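DMATS type aromatic prenyltransferase (Micromonospora olivasterospora, PDB 6ZRY) probably transfers a dimethylallyl group to carbon 6 of the indole ring of tryptophan, as an aromatic prenyltransferase of the DMATS type. Local coordinates at residues V224-V234 and D269-Y277. Residues are numbered along the deposited sequence; the frame is centred on the assembly and turned at random.
Sequences VTRAASVVDGV and DRPVGYSIY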
# COMPACT_ATOMS: atom_id res chain seq x y z
N VAL A 224 18.04 -4.73 -5.77
CA VAL A 224 16.90 -4.73 -4.86
C VAL A 224 17.05 -5.89 -3.84
O VAL A 224 16.72 -5.69 -2.67
CB VAL A 224 15.58 -4.80 -5.64
CG1 VAL A 224 14.40 -4.96 -4.73
CG2 VAL A 224 15.42 -3.59 -6.54
N THR A 225 17.53 -7.05 -4.26
CA THR A 225 17.74 -8.20 -3.33
C THR A 225 18.95 -7.93 -2.45
O THR A 225 18.97 -8.45 -1.34
CB THR A 225 17.82 -9.55 -4.06
OG1 THR A 225 18.80 -9.51 -5.09
CG2 THR A 225 16.48 -9.93 -4.65
N ARG A 226 19.92 -7.16 -2.90
CA ARG A 226 21.06 -6.76 -2.03
C ARG A 226 20.51 -5.83 -0.91
O ARG A 226 20.88 -6.03 0.25
CB ARG A 226 22.18 -6.08 -2.82
CG ARG A 226 23.31 -5.58 -1.93
CD ARG A 226 23.87 -6.57 -0.91
NE ARG A 226 24.84 -5.89 -0.09
CZ ARG A 226 24.55 -5.06 0.89
NH1 ARG A 226 23.28 -4.86 1.23
NH2 ARG A 226 25.52 -4.41 1.53
N ALA A 227 19.63 -4.91 -1.25
CA ALA A 227 18.95 -4.07 -0.24
C ALA A 227 18.17 -4.98 0.71
O ALA A 227 18.31 -4.85 1.94
CB ALA A 227 18.08 -3.06 -0.91
N ALA A 228 17.47 -5.98 0.19
CA ALA A 228 16.64 -6.87 1.03
C ALA A 228 17.51 -7.68 2.00
O ALA A 228 17.01 -8.06 3.06
CB ALA A 228 15.79 -7.76 0.17
N SER A 229 18.75 -7.98 1.63
CA SER A 229 19.62 -8.92 2.37
C SER A 229 20.00 -8.37 3.75
O SER A 229 20.53 -9.17 4.54
CB SER A 229 20.83 -9.32 1.56
OG SER A 229 21.66 -8.23 1.29
N VAL A 230 19.73 -7.09 4.08
CA VAL A 230 19.94 -6.59 5.49
C VAL A 230 18.88 -7.19 6.42
O VAL A 230 19.10 -7.16 7.64
CB VAL A 230 19.97 -5.05 5.64
CG1 VAL A 230 21.09 -4.42 4.81
CG2 VAL A 230 18.63 -4.39 5.34
N VAL A 231 17.78 -7.71 5.88
CA VAL A 231 16.70 -8.30 6.71
C VAL A 231 17.07 -9.71 7.14
O VAL A 231 17.42 -10.55 6.25
CB VAL A 231 15.36 -8.29 5.96
CG1 VAL A 231 14.22 -8.83 6.83
CG2 VAL A 231 15.05 -6.89 5.41
N ASP A 232 16.84 -9.98 8.42
CA ASP A 232 16.90 -11.31 9.06
C ASP A 232 16.16 -12.35 8.25
O ASP A 232 14.94 -12.20 8.08
CB ASP A 232 16.23 -11.30 10.43
CG ASP A 232 17.16 -10.90 11.55
OD1 ASP A 232 18.23 -10.34 11.25
OD2 ASP A 232 16.80 -11.17 12.70
N GLY A 233 16.88 -13.37 7.81
CA GLY A 233 16.31 -14.64 7.34
C GLY A 233 15.65 -14.54 5.98
O GLY A 233 15.02 -15.53 5.59
N VAL A 234 15.82 -13.44 5.22
CA VAL A 234 15.29 -13.40 3.83
C VAL A 234 16.17 -14.23 2.91
O VAL A 234 17.43 -14.21 3.04
CB VAL A 234 15.10 -11.98 3.26
CG1 VAL A 234 14.17 -11.17 4.12
CG2 VAL A 234 16.42 -11.28 3.02
N ASP A 269 18.49 -4.91 15.61
CA ASP A 269 19.41 -4.03 14.84
C ASP A 269 19.32 -4.36 13.35
O ASP A 269 20.00 -3.69 12.57
CB ASP A 269 20.82 -4.06 15.41
CG ASP A 269 21.65 -5.30 15.07
OD1 ASP A 269 21.05 -6.27 14.53
OD2 ASP A 269 22.93 -5.26 15.34
N ARG A 270 18.50 -5.33 12.96
CA ARG A 270 18.20 -5.61 11.52
C ARG A 270 16.67 -5.61 11.37
O ARG A 270 15.95 -5.97 12.31
CB ARG A 270 18.82 -6.95 11.05
CG ARG A 270 20.36 -7.03 11.11
CD ARG A 270 21.09 -6.19 10.05
NE ARG A 270 22.56 -6.28 10.18
CZ ARG A 270 23.32 -5.53 11.00
NH1 ARG A 270 22.77 -4.61 11.77
NH2 ARG A 270 24.64 -5.70 11.05
N PRO A 271 16.12 -5.16 10.22
CA PRO A 271 14.68 -5.31 9.98
C PRO A 271 14.31 -6.78 10.16
O PRO A 271 15.15 -7.61 9.83
CB PRO A 271 14.48 -4.86 8.53
CG PRO A 271 15.71 -3.97 8.23
CD PRO A 271 16.82 -4.51 9.10
N VAL A 272 13.09 -7.06 10.65
CA VAL A 272 12.60 -8.42 10.99
C VAL A 272 11.56 -8.90 9.97
O VAL A 272 11.03 -10.02 10.14
CB VAL A 272 12.03 -8.46 12.41
CG1 VAL A 272 13.11 -8.15 13.44
CG2 VAL A 272 10.84 -7.52 12.58
N GLY A 273 11.22 -8.07 9.01
CA GLY A 273 10.24 -8.40 7.97
C GLY A 273 10.59 -7.64 6.75
O GLY A 273 11.13 -6.51 6.90
N TYR A 274 10.36 -8.25 5.59
CA TYR A 274 10.61 -7.66 4.27
C TYR A 274 9.45 -8.02 3.35
O TYR A 274 9.05 -9.19 3.36
CB TYR A 274 11.91 -8.18 3.67
CG TYR A 274 12.17 -7.62 2.31
CD1 TYR A 274 12.66 -6.34 2.15
CD2 TYR A 274 11.92 -8.38 1.17
CE1 TYR A 274 12.88 -5.81 0.90
CE2 TYR A 274 12.16 -7.87 -0.09
CZ TYR A 274 12.63 -6.58 -0.23
OH TYR A 274 12.86 -6.06 -1.46
N SER A 275 8.98 -7.08 2.55
CA SER A 275 8.08 -7.34 1.40
C SER A 275 8.66 -6.71 0.15
O SER A 275 9.23 -5.64 0.25
CB SER A 275 6.70 -6.85 1.63
OG SER A 275 6.13 -7.53 2.73
N ILE A 276 8.52 -7.39 -0.96
CA ILE A 276 8.82 -6.89 -2.32
C ILE A 276 7.47 -6.69 -3.03
O ILE A 276 6.60 -7.59 -2.93
CB ILE A 276 9.79 -7.84 -3.07
CG1 ILE A 276 10.11 -7.34 -4.48
CG2 ILE A 276 9.30 -9.28 -3.12
CD1 ILE A 276 10.91 -6.10 -4.54
N TYR A 277 7.30 -5.55 -3.66
CA TYR A 277 6.07 -5.16 -4.37
C TYR A 277 6.41 -4.97 -5.82
O TYR A 277 7.16 -4.05 -6.17
CB TYR A 277 5.44 -3.89 -3.77
CG TYR A 277 5.24 -3.92 -2.28
CD1 TYR A 277 6.31 -3.70 -1.42
CD2 TYR A 277 4.00 -4.14 -1.72
CE1 TYR A 277 6.16 -3.76 -0.05
CE2 TYR A 277 3.82 -4.17 -0.34
CZ TYR A 277 4.91 -3.98 0.49
OH TYR A 277 4.77 -3.99 1.86
O HOH W 1 14.34 -4.04 -1.37
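Ala228 sets its methyl group on one face of the Tyr274 ring, where the outer helix 221-228 covers strand 273-278. This is the ABBA-barrel fold, with helices packed round a closed antiparallel barrel. Bound tryptophan lies inside, touching Tyr277 of the same strand. The tight part lies round Tyr274, between the end of this helix, the loop after it and the strand. The CB of Ala228 is 3.6 Å from the ring centroid of Tyr274, 18° off the ring normal, a CH-pi contact. Tyr274 CG stands anti to the backbone N (chi1 179°), which sends the ring under Ala228 and brings its hydroxyl close to Val224 CG1. There water 1, in the ring plane, is 2.5 Å from Tyr274 OH and donates to the backbone O of Val224. Beside it, Val224 CG1 meets Ile276 CD1 at 3.7 Å. At the other end of the ring, Val231 CG2 and Val234 CG1 both rest on Tyr274 CB. Ile239 and Tyr262 also pack on this tyrosine. A leucine here lacks the ring and hydroxyl, and would probably leave Ala228 CB without its aromatic face and the water without one of its partners.

The packing changes along the two turns 228-231 and 231-234. Val231 is still buried: its CG2 is 3.8 Å from Pro271 CB, and its CG1 covers the backbone N of Gly273, which has no hydrogen-bond partner. Further out the contact opens to solvent. Arg270 and Asp232 are exposed and form no salt bridge with each other; Asp232 OD1 meets the aliphatic CB of Arg270, whose NH1 donates to Asp269 O. Asp269, seen to bind calcium in a crystal structure of this protein but without the ion in this chain, lies at this outer end. One direct hydrogen bond ties the loops: Asp232 N donates to Pro271 O at 3.2 Å, nearly in line with the carbonyl (C=O...N 166°).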